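Local structure of oxidoreductase, short chain dehydrogenase/reductase family protein (Bifidobacterium adolescentis L2-32, 6OW4) at residues V131-D137 and P196-Y200; E252-M256 and D288-F294; G120-F124 and I166-H172; A62-D67 and R90-N94. The protein is a 20beta-hydroxysteroid dehydrogenase of the short-chain dehydrogenase/reductase family that uses NADH to interconvert 20-keto and 20beta-hydroxy steroids. All blocks are in the same frame, centred on the assembly; numbering follows the deposited sequence.

Contact 1. Residues V131-D137 and P196-Y200; sequences VNVPGDD and PVNAY. With NAD (nicotinamide-adenine-dinucleotide), chain N.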
# COMPACT_ATOMS: atom_id res chain seq x y z
N VAL F 131 -20.23 -8.68 10.33
CA VAL F 131 -20.90 -8.04 11.50
C VAL F 131 -19.91 -7.10 12.20
O VAL F 131 -18.70 -7.41 12.21
CB VAL F 131 -21.44 -9.11 12.47
CG1 VAL F 131 -20.33 -9.80 13.25
CG2 VAL F 131 -22.48 -8.54 13.42
N ASN F 132 -20.41 -5.99 12.75
CA ASN F 132 -19.67 -5.09 13.67
C ASN F 132 -20.30 -5.24 15.06
O ASN F 132 -21.50 -4.95 15.20
CB ASN F 132 -19.66 -3.64 13.18
CG ASN F 132 -18.54 -2.81 13.76
OD1 ASN F 132 -17.79 -3.27 14.62
ND2 ASN F 132 -18.40 -1.58 13.28
N VAL F 133 -19.51 -5.69 16.04
CA VAL F 133 -19.97 -6.01 17.43
C VAL F 133 -19.79 -4.76 18.29
O VAL F 133 -18.74 -4.11 18.22
CB VAL F 133 -19.21 -7.21 18.00
CG1 VAL F 133 -19.76 -7.64 19.36
CG2 VAL F 133 -19.20 -8.39 17.03
N PRO F 134 -20.79 -4.36 19.10
CA PRO F 134 -20.63 -3.23 20.03
C PRO F 134 -19.49 -3.42 21.04
O PRO F 134 -19.24 -4.54 21.45
CB PRO F 134 -21.98 -3.18 20.76
CG PRO F 134 -22.95 -3.83 19.80
CD PRO F 134 -22.15 -4.92 19.13
N GLY F 135 -18.84 -2.31 21.42
CA GLY F 135 -17.69 -2.29 22.35
C GLY F 135 -16.41 -2.78 21.69
O GLY F 135 -15.55 -3.32 22.41
N ASP F 136 -16.27 -2.57 20.38
CA ASP F 136 -15.12 -3.05 19.55
C ASP F 136 -14.05 -1.96 19.51
O ASP F 136 -13.67 -1.54 18.41
CB ASP F 136 -15.59 -3.47 18.15
CG ASP F 136 -14.52 -4.10 17.28
OD1 ASP F 136 -13.45 -4.45 17.82
OD2 ASP F 136 -14.76 -4.24 16.06
N ASP F 137 -13.58 -1.52 20.68
CA ASP F 137 -12.59 -0.42 20.84
C ASP F 137 -11.28 -1.02 21.37
O ASP F 137 -11.09 -2.24 21.20
CB ASP F 137 -13.17 0.70 21.71
CG ASP F 137 -13.47 0.30 23.15
OD1 ASP F 137 -13.72 -0.90 23.38
OD2 ASP F 137 -13.46 1.19 24.02
N PRO F 196 -15.29 2.47 16.92
CA PRO F 196 -15.04 1.12 17.42
C PRO F 196 -15.03 0.06 16.30
O PRO F 196 -16.05 -0.55 16.05
CB PRO F 196 -16.20 0.90 18.41
CG PRO F 196 -17.31 1.78 17.87
CD PRO F 196 -16.59 3.00 17.34
N VAL F 197 -13.87 -0.13 15.67
CA VAL F 197 -13.64 -1.09 14.55
C VAL F 197 -12.29 -1.80 14.74
O VAL F 197 -11.63 -2.10 13.72
CB VAL F 197 -13.74 -0.39 13.18
CG1 VAL F 197 -15.15 0.09 12.89
CG2 VAL F 197 -12.75 0.76 13.04
N ASN F 198 -11.91 -2.08 15.99
CA ASN F 198 -10.60 -2.69 16.37
C ASN F 198 -10.50 -4.09 15.76
O ASN F 198 -9.65 -4.30 14.88
CB ASN F 198 -10.42 -2.71 17.89
CG ASN F 198 -9.08 -3.28 18.33
OD1 ASN F 198 -8.26 -3.65 17.50
ND2 ASN F 198 -8.87 -3.35 19.63
N ALA F 199 -11.32 -5.03 16.24
CA ALA F 199 -11.40 -6.43 15.76
C ALA F 199 -11.97 -6.44 14.34
O ALA F 199 -11.48 -7.23 13.52
CB ALA F 199 -12.24 -7.26 16.69
N TYR F 200 -12.97 -5.60 14.07
CA TYR F 200 -13.68 -5.52 12.76
C TYR F 200 -12.68 -5.27 11.64
O TYR F 200 -12.66 -6.05 10.67
CB TYR F 200 -14.74 -4.42 12.78
CG TYR F 200 -15.47 -4.27 11.46
CD1 TYR F 200 -16.45 -5.16 11.09
CD2 TYR F 200 -15.16 -3.24 10.59
CE1 TYR F 200 -17.12 -5.04 9.88
CE2 TYR F 200 -15.82 -3.09 9.38
CZ TYR F 200 -16.80 -4.00 9.03
OH TYR F 200 -17.45 -3.86 7.84
PA NAD N . -25.98 -6.02 7.12
O1A NAD N . -25.74 -6.16 8.59
O2A NAD N . -27.48 -6.02 6.84
O5B NAD N . -25.30 -7.20 6.30
C5B NAD N . -24.61 -8.26 6.98
C4B NAD N . -25.37 -9.58 6.69
O4B NAD N . -24.42 -10.76 7.10
C3B NAD N . -26.44 -9.70 7.36
O3B NAD N . -27.59 -10.03 6.51
C2B NAD N . -26.19 -10.93 8.44
O2B NAD N . -27.44 -11.65 8.68
C1B NAD N . -25.32 -11.70 7.91
N9A NAD N . -24.53 -12.37 8.99
C8A NAD N . -23.81 -12.00 10.08
N7A NAD N . -23.33 -13.13 10.67
C5A NAD N . -23.76 -14.18 9.96
C6A NAD N . -23.56 -15.56 10.13
N6A NAD N . -22.87 -16.38 11.07
N1A NAD N . -24.11 -16.44 9.25
C2A NAD N . -24.86 -15.98 8.20
N3A NAD N . -25.06 -14.62 8.02
C4A NAD N . -24.51 -13.73 8.91
O3 NAD N . -25.33 -4.59 6.61
PN NAD N . -24.47 -4.43 5.26
O1N NAD N . -24.13 -2.98 5.08
O2N NAD N . -25.29 -4.92 4.07
O5D NAD N . -23.11 -5.26 5.40
C5D NAD N . -22.76 -6.27 4.47
C4D NAD N . -21.22 -6.47 4.48
O4D NAD N . -20.64 -5.37 4.08
C3D NAD N . -20.71 -6.74 5.88
O3D NAD N . -19.79 -7.76 5.85
C2D NAD N . -20.04 -5.40 6.31
O2D NAD N . -18.99 -5.72 7.32
C1D NAD N . -19.57 -4.93 5.21
N1N NAD N . -19.44 -3.47 5.18
C2N NAD N . -20.56 -2.65 5.16
C3N NAD N . -20.42 -1.25 5.13
C7N NAD N . -21.65 -0.33 5.12
O7N NAD N . -21.58 0.79 5.61
N7N NAD N . -22.89 -0.75 4.54
C4N NAD N . -19.15 -0.69 5.10
C5N NAD N . -18.03 -1.50 5.11
C6N NAD N . -18.18 -2.90 5.14
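A single carboxylate, that of Asp-136, receives two successive backbone amides at the start of another segment's helix: Ala-199 N gives a hydrogen bond to Asp-136 OD1 (2.7 Å) and Tyr-200 N one to Asp-136 OD2 (3.0 Å). This is helix capping from a distance in sequence, set in the Rossmann-type fold of the short-chain dehydrogenases. Helix 198-217, which carries the family's Tyr-xxx-Lys pair as Tyr-200 and Lys-204, has at its N-cap position Val-197, with no polar side chain to offer the open amides, and the loop after strand 124-127 supplies the acceptors instead. Asp-136, at the centre of an inverse gamma turn, also accepts from Asn-198 N through its own carbonyl O (3.0 Å, nearly linear). Asn-198 ND2 extends the network to Asp-137 O (2.9 Å), while its OD1 turns to His-210 of the second subunit, so this side chain ties the loop to the subunit interface. Nearer the cofactor, Asn-132 ND2 lies over one face of the Tyr-200 ring, and Val-131 O approaches its edge, 3.4 Å from Tyr-200 CD1. The tyrosine is thereby bordered by the loop as it reaches the nicotinamide ribose, where Tyr-200 OH and NAD O2D form a very short hydrogen bond of 2.5 Å.

Contact 2. Residues E252-M256 and D288-F294; sequences EVVPM and DGGYSVF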
# COMPACT_ATOMS: atom_id res chain seq x y z
N GLU F 252 -17.54 14.42 6.62
CA GLU F 252 -16.40 15.37 6.70
C GLU F 252 -15.30 14.94 5.71
O GLU F 252 -14.90 15.77 4.87
CB GLU F 252 -15.81 15.39 8.11
CG GLU F 252 -16.39 16.45 9.03
CD GLU F 252 -15.67 16.57 10.36
OE1 GLU F 252 -14.42 16.68 10.35
OE2 GLU F 252 -16.34 16.53 11.41
N VAL F 253 -14.88 13.68 5.82
CA VAL F 253 -13.65 13.12 5.19
C VAL F 253 -14.02 12.28 3.96
O VAL F 253 -13.19 11.45 3.54
CB VAL F 253 -12.83 12.30 6.21
CG1 VAL F 253 -12.21 13.19 7.28
CG2 VAL F 253 -13.65 11.20 6.86
N VAL F 254 -15.22 12.49 3.40
CA VAL F 254 -15.66 11.89 2.10
C VAL F 254 -15.86 13.03 1.11
O VAL F 254 -16.86 13.75 1.17
CB VAL F 254 -16.94 11.05 2.27
CG1 VAL F 254 -17.35 10.38 0.96
CG2 VAL F 254 -16.80 10.01 3.36
N PRO F 255 -14.91 13.25 0.17
CA PRO F 255 -15.01 14.33 -0.82
C PRO F 255 -16.37 14.45 -1.51
O PRO F 255 -16.80 15.57 -1.74
CB PRO F 255 -13.94 13.96 -1.85
CG PRO F 255 -12.89 13.23 -1.04
CD PRO F 255 -13.67 12.48 0.02
N MET F 256 -17.01 13.32 -1.84
CA MET F 256 -18.31 13.28 -2.56
C MET F 256 -19.45 13.73 -1.63
O MET F 256 -20.53 14.04 -2.16
CB MET F 256 -18.60 11.87 -3.10
CG MET F 256 -17.79 11.54 -4.35
SD MET F 256 -18.29 10.01 -5.19
CE MET F 256 -19.99 10.40 -5.61
N ASP F 288 -15.73 4.16 -2.00
CA ASP F 288 -15.78 4.97 -0.75
C ASP F 288 -15.98 6.47 -1.03
O ASP F 288 -15.87 7.26 -0.07
CB ASP F 288 -14.50 4.76 0.07
CG ASP F 288 -13.23 5.22 -0.63
OD1 ASP F 288 -13.32 5.67 -1.79
OD2 ASP F 288 -12.15 5.12 -0.01
N GLY F 289 -16.27 6.85 -2.28
CA GLY F 289 -16.47 8.25 -2.69
C GLY F 289 -15.27 9.14 -2.38
O GLY F 289 -15.48 10.34 -2.12
N GLY F 290 -14.05 8.58 -2.41
CA GLY F 290 -12.78 9.31 -2.26
C GLY F 290 -12.29 9.38 -0.82
O GLY F 290 -11.34 10.15 -0.58
N TYR F 291 -12.89 8.62 0.10
CA TYR F 291 -12.50 8.58 1.54
C TYR F 291 -11.00 8.31 1.66
O TYR F 291 -10.33 9.02 2.43
CB TYR F 291 -13.30 7.53 2.32
CG TYR F 291 -12.92 7.44 3.78
CD1 TYR F 291 -11.79 6.74 4.18
CD2 TYR F 291 -13.67 8.06 4.76
CE1 TYR F 291 -11.42 6.66 5.51
CE2 TYR F 291 -13.32 7.99 6.10
CZ TYR F 291 -12.19 7.29 6.48
OH TYR F 291 -11.83 7.21 7.79
N SER F 292 -10.49 7.33 0.90
CA SER F 292 -9.10 6.80 1.00
C SER F 292 -8.07 7.87 0.64
O SER F 292 -6.88 7.65 0.96
CB SER F 292 -8.92 5.59 0.12
OG SER F 292 -8.87 5.95 -1.25
N VAL F 293 -8.48 8.95 -0.02
CA VAL F 293 -7.59 10.08 -0.41
C VAL F 293 -7.14 10.80 0.87
O VAL F 293 -5.97 11.20 0.92
CB VAL F 293 -8.28 11.05 -1.39
CG1 VAL F 293 -7.38 12.24 -1.70
CG2 VAL F 293 -8.71 10.36 -2.67
N PHE F 294 -8.05 10.96 1.84
CA PHE F 294 -7.77 11.54 3.18
C PHE F 294 -7.35 10.41 4.13
O PHE F 294 -6.25 10.44 4.69
CB PHE F 294 -8.99 12.29 3.71
CG PHE F 294 -9.43 13.47 2.89
CD1 PHE F 294 -8.52 14.43 2.48
CD2 PHE F 294 -10.76 13.64 2.53
CE1 PHE F 294 -8.92 15.52 1.73
CE2 PHE F 294 -11.16 14.73 1.78
CZ PHE F 294 -10.24 15.67 1.38
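Asp-288 opens a type I' beta turn that ends at Tyr-291, and its carboxylate organises the backbone that follows: OD1 accepts from Gly-290 N (3.1 Å), an Asx turn, and OD2 from Ser-292 N (2.9 Å). The positive phi angles of Gly-289 and Gly-290 suit this turn, and a CB would be tight against Val-254 and Met-256 at Gly-289, and against Pro-255 at Gly-290. Gly-289 O takes a weak hydrogen bond from Met-256 N (3.4 Å), and Gly-290 O lies 3.3 Å from Pro-255 CD. Tyr-291 then begins a short 3-10 turn. Its ring meets Val-253, with CG2 3.3 Å from Tyr-291 CE2, and Val-254 CG2 packs at the ring edge. At the C-terminus, Phe-294 CE2 touches Pro-255 CG at 3.6 Å, and its ring edge faces Val-253 O. The tail after the last sheet strand, 284-287, is thus packed on the loop between helices 244-250 and 262-273, with the third and fourth subunits around it and Phe-294 edge-to-face with Tyr-189 of the fourth.

Contact 3. Residues G120-F124 and I166-H172; sequences GTVDF and IMREHGH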
# COMPACT_ATOMS: atom_id res chain seq x y z
N GLY F 120 -26.74 -26.47 -9.17
CA GLY F 120 -26.01 -27.18 -10.24
C GLY F 120 -24.51 -27.09 -10.04
O GLY F 120 -23.86 -28.15 -10.02
N THR F 121 -23.98 -25.87 -9.91
CA THR F 121 -22.54 -25.59 -9.69
C THR F 121 -22.37 -24.16 -9.14
O THR F 121 -23.40 -23.49 -8.92
CB THR F 121 -21.72 -25.79 -10.97
OG1 THR F 121 -20.34 -25.65 -10.63
CG2 THR F 121 -22.08 -24.82 -12.07
N VAL F 122 -21.12 -23.74 -8.94
CA VAL F 122 -20.74 -22.38 -8.44
C VAL F 122 -19.66 -21.82 -9.37
O VAL F 122 -18.51 -22.32 -9.32
CB VAL F 122 -20.28 -22.44 -6.97
CG1 VAL F 122 -19.63 -21.14 -6.51
CG2 VAL F 122 -21.43 -22.81 -6.05
N ASP F 123 -20.03 -20.84 -10.21
CA ASP F 123 -19.12 -20.08 -11.11
C ASP F 123 -18.59 -18.85 -10.36
O ASP F 123 -17.46 -18.43 -10.65
CB ASP F 123 -19.83 -19.63 -12.39
CG ASP F 123 -20.30 -20.77 -13.27
OD1 ASP F 123 -19.44 -21.42 -13.90
OD2 ASP F 123 -21.53 -21.00 -13.32
N PHE F 124 -19.38 -18.28 -9.45
CA PHE F 124 -19.02 -17.09 -8.63
C PHE F 124 -19.54 -17.26 -7.20
O PHE F 124 -20.49 -18.02 -6.98
CB PHE F 124 -19.59 -15.82 -9.26
CG PHE F 124 -21.10 -15.76 -9.28
CD1 PHE F 124 -21.80 -15.22 -8.21
CD2 PHE F 124 -21.81 -16.27 -10.35
CE1 PHE F 124 -23.19 -15.18 -8.23
CE2 PHE F 124 -23.20 -16.23 -10.37
CZ PHE F 124 -23.88 -15.68 -9.30
N ILE F 166 -15.89 -26.52 -4.81
CA ILE F 166 -16.90 -26.92 -5.83
C ILE F 166 -16.31 -26.72 -7.23
O ILE F 166 -16.44 -27.64 -8.06
CB ILE F 166 -18.21 -26.12 -5.65
CG1 ILE F 166 -18.97 -26.55 -4.39
CG2 ILE F 166 -19.10 -26.23 -6.89
CD1 ILE F 166 -19.95 -25.52 -3.87
N MET F 167 -15.69 -25.56 -7.47
CA MET F 167 -15.14 -25.14 -8.79
C MET F 167 -14.13 -26.17 -9.29
O MET F 167 -14.30 -26.65 -10.43
CB MET F 167 -14.46 -23.77 -8.68
CG MET F 167 -15.44 -22.63 -8.54
SD MET F 167 -14.63 -21.08 -8.06
CE MET F 167 -16.05 -20.02 -7.82
N ARG F 168 -13.13 -26.50 -8.47
CA ARG F 168 -12.05 -27.47 -8.82
C ARG F 168 -12.65 -28.87 -8.96
O ARG F 168 -12.30 -29.56 -9.93
CB ARG F 168 -10.95 -27.43 -7.75
CG ARG F 168 -10.18 -26.12 -7.73
CD ARG F 168 -9.10 -26.14 -6.66
NE ARG F 168 -9.68 -26.08 -5.33
CZ ARG F 168 -9.02 -26.35 -4.20
NH1 ARG F 168 -7.75 -26.72 -4.24
NH2 ARG F 168 -9.64 -26.27 -3.04
N GLU F 169 -13.53 -29.26 -8.03
CA GLU F 169 -14.23 -30.58 -8.02
C GLU F 169 -15.08 -30.72 -9.29
O GLU F 169 -15.19 -31.86 -9.79
CB GLU F 169 -15.09 -30.72 -6.77
CG GLU F 169 -14.29 -31.05 -5.52
CD GLU F 169 -15.03 -30.88 -4.21
OE1 GLU F 169 -16.27 -30.77 -4.24
OE2 GLU F 169 -14.37 -30.86 -3.15
N HIS F 170 -15.65 -29.62 -9.79
CA HIS F 170 -16.48 -29.58 -11.03
C HIS F 170 -15.59 -29.34 -12.26
O HIS F 170 -16.09 -29.50 -13.38
CB HIS F 170 -17.59 -28.53 -10.89
CG HIS F 170 -18.71 -28.98 -10.02
ND1 HIS F 170 -19.97 -28.42 -10.09
CD2 HIS F 170 -18.78 -29.95 -9.09
CE1 HIS F 170 -20.76 -29.01 -9.22
NE2 HIS F 170 -20.06 -29.96 -8.60
N GLY F 171 -14.32 -28.97 -12.04
CA GLY F 171 -13.28 -28.88 -13.09
C GLY F 171 -13.49 -27.69 -14.00
O GLY F 171 -13.52 -27.89 -15.23
N HIS F 172 -13.64 -26.49 -13.43
CA HIS F 172 -13.79 -25.21 -14.16
C HIS F 172 -13.37 -24.03 -13.27
O HIS F 172 -13.17 -24.25 -12.05
CB HIS F 172 -15.23 -25.06 -14.70
CG HIS F 172 -16.29 -25.06 -13.64
ND1 HIS F 172 -16.61 -23.93 -12.92
CD2 HIS F 172 -17.11 -26.04 -13.21
CE1 HIS F 172 -17.58 -24.21 -12.07
NE2 HIS F 172 -17.90 -25.50 -12.23
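Both segments contain a glycine that ends a helix. Gly-120, with phi of 128°, leaves helix 105-119; Thr-121 and Val-122 are extended, and Asp-123 kinks the chain before strand 124-127. Gly-171 closes helix 142-170 in a Schellman motif, in which His-172 N and, more weakly, Gly-171 N bond back to Met-167 O. The backbones come nearest at Val-122 and Met-167, with 6.3 Å between their CA atoms. His-170 on the last helical turn and His-172 just past the reversal both point their CA-to-CB bonds toward the other segment, and both rings meet the same hydroxyl: Thr-121 OG1 is hydrogen-bonded to His-170 ND1 (2.8 Å) and to His-172 NE2 (2.9 Å). The contact illustrates how a Rossmann-type alpha/beta fold packs a helix against the entry to a neighbouring strand, for helix 142-170 follows strand 124-127 in the chain and its C-terminal turn returns to the residues just before that strand. Apolar packing lies beside the polar group. Val-122 CG2 touches Ile-166 CD1 at 3.8 Å and Val-122 CG1 lies 4.0 Å from Met-167 CE. Met-167 also brings CG to 3.2 Å from Val-122 O, a carbonyl buried here without a hydrogen-bonding partner in the model. Farther along, Asp-123 O is 3.5 Å from Met-167 CE, while Asp-123 OD2 accepts from Lys-43 N of the adjoining strand 42-47.

Contact 4. Residues A62-D67 and R90-N94; sequences AQAGAD and RFGTN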
# COMPACT_ATOMS: atom_id res chain seq x y z
N ALA F 62 -28.52 -11.45 -10.94
CA ALA F 62 -29.73 -12.09 -11.49
C ALA F 62 -30.14 -11.40 -12.80
O ALA F 62 -30.48 -12.12 -13.77
CB ALA F 62 -30.85 -12.06 -10.48
N GLN F 63 -30.09 -10.06 -12.83
CA GLN F 63 -30.51 -9.24 -14.00
C GLN F 63 -29.52 -9.42 -15.15
O GLN F 63 -29.96 -9.37 -16.32
CB GLN F 63 -30.63 -7.76 -13.60
CG GLN F 63 -31.42 -6.94 -14.60
CD GLN F 63 -31.81 -5.60 -14.04
OE1 GLN F 63 -31.11 -5.02 -13.21
NE2 GLN F 63 -32.94 -5.08 -14.50
N ALA F 64 -28.23 -9.61 -14.84
CA ALA F 64 -27.17 -9.99 -15.80
C ALA F 64 -27.43 -11.40 -16.34
O ALA F 64 -26.88 -11.73 -17.40
CB ALA F 64 -25.81 -9.89 -15.14
N GLY F 65 -28.23 -12.20 -15.62
CA GLY F 65 -28.79 -13.49 -16.07
C GLY F 65 -28.12 -14.68 -15.40
O GLY F 65 -27.88 -15.68 -16.09
N ALA F 66 -27.87 -14.59 -14.08
CA ALA F 66 -27.16 -15.61 -13.28
C ALA F 66 -28.11 -16.24 -12.25
O ALA F 66 -28.92 -15.50 -11.67
CB ALA F 66 -25.97 -14.99 -12.59
N ASP F 67 -27.99 -17.55 -12.04
CA ASP F 67 -28.66 -18.28 -10.93
C ASP F 67 -27.94 -17.90 -9.63
O ASP F 67 -26.70 -18.07 -9.57
CB ASP F 67 -28.65 -19.79 -11.16
CG ASP F 67 -29.35 -20.22 -12.44
OD1 ASP F 67 -30.17 -19.43 -12.96
OD2 ASP F 67 -29.08 -21.35 -12.90
N ARG F 90 -38.91 -11.32 -11.61
CA ARG F 90 -38.48 -10.01 -12.17
C ARG F 90 -37.51 -10.22 -13.34
O ARG F 90 -37.69 -9.55 -14.38
CB ARG F 90 -37.83 -9.13 -11.09
CG ARG F 90 -38.83 -8.31 -10.28
CD ARG F 90 -38.15 -7.41 -9.26
NE ARG F 90 -39.12 -6.62 -8.51
CZ ARG F 90 -39.63 -5.45 -8.90
NH1 ARG F 90 -39.28 -4.90 -10.05
NH2 ARG F 90 -40.50 -4.83 -8.12
N PHE F 91 -36.51 -11.09 -13.17
CA PHE F 91 -35.38 -11.28 -14.12
C PHE F 91 -35.39 -12.70 -14.71
O PHE F 91 -34.41 -13.05 -15.40
CB PHE F 91 -34.06 -10.97 -13.41
CG PHE F 91 -34.10 -9.73 -12.56
CD1 PHE F 91 -34.46 -8.51 -13.11
CD2 PHE F 91 -33.81 -9.77 -11.21
CE1 PHE F 91 -34.51 -7.36 -12.34
CE2 PHE F 91 -33.86 -8.63 -10.43
CZ PHE F 91 -34.21 -7.42 -10.99
N GLY F 92 -36.45 -13.47 -14.47
CA GLY F 92 -36.65 -14.82 -15.04
C GLY F 92 -35.43 -15.70 -14.87
O GLY F 92 -34.92 -16.20 -15.89
N THR F 93 -34.95 -15.87 -13.63
CA THR F 93 -33.74 -16.65 -13.28
C THR F 93 -34.02 -17.56 -12.09
O THR F 93 -34.95 -17.26 -11.32
CB THR F 93 -32.55 -15.73 -12.97
OG1 THR F 93 -32.68 -14.52 -13.73
CG2 THR F 93 -31.22 -16.37 -13.27
N ASN F 94 -33.22 -18.63 -11.94
CA ASN F 94 -33.30 -19.57 -10.79
C ASN F 94 -32.58 -18.93 -9.59
O ASN F 94 -31.39 -19.25 -9.37
CB ASN F 94 -32.73 -20.95 -11.14
CG ASN F 94 -32.87 -21.95 -10.01
OD1 ASN F 94 -33.82 -21.89 -9.23
ND2 ASN F 94 -31.93 -22.88 -9.91
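Phe-91, near the C-terminal end of helix 77-91, takes an m rotamer (chi1 -44°) that lays its ring against the end of helix 52-63. Gln-63 CB stands over the ring face, 4.1 Å from the Phe-91 centroid, in a CH-pi contact, and Ala-62 CB packs against Phe-91 CD2 at 3.8 Å. Gln-63 itself is stretched out, with chi1 and chi2 both t, which carries its amide past the ring to hydrogen-bond with the backbone of Tyr-31 and Ile-33 of the third subunit. After the turn at Gly-92, Thr-93 sits between rotamer wells (chi1 -30°). In this pose its OG1 donates to Phe-91 O (2.8 Å), while its methyl is crowded among oxygens, with Thr-93 CG2 2.9 Å from Ala-66 O and 3.2 Å from Asp-67 OD1. The m rotamer of Asp-67 brings OD1 within 3.3 Å of Asn-94 N for a weak hydrogen bond. These residues join parts of a beta-alpha-beta crossover, strand 66-72, helix 77-91 and strand 96-99, to the preceding helix. With one weak hydrogen bond linking the segments and the threonine methyl tightly fitted, the chemistry implies cohesion chiefly through apolar and CH-pi packing of Phe-91 on Ala-62 and Gln-63.

The four contacts are spread around the parallel sheet of one Rossmann-type domain. Contacts 3 and 4, with centres 19 Å apart, touch through Phe-124, which packs on Ala-66 and Asp-67, and both concern helix ends and strand starts. Contact 1 lies on the opposite side of the chain's centre from both, about 35 and 36 Å away between centres, and is the one that reaches NAD. Contact 2 is about 22 Å from contact 1 between centres, beyond the last strand of the sheet. Along the chain contact 4 closes first; contacts 3 and 1 then interleave, as helix 142-170 runs between the segments of contact 1 and ends in contact 3, and contact 2 comes last. Contacts 2 and 4 both border the third subunit.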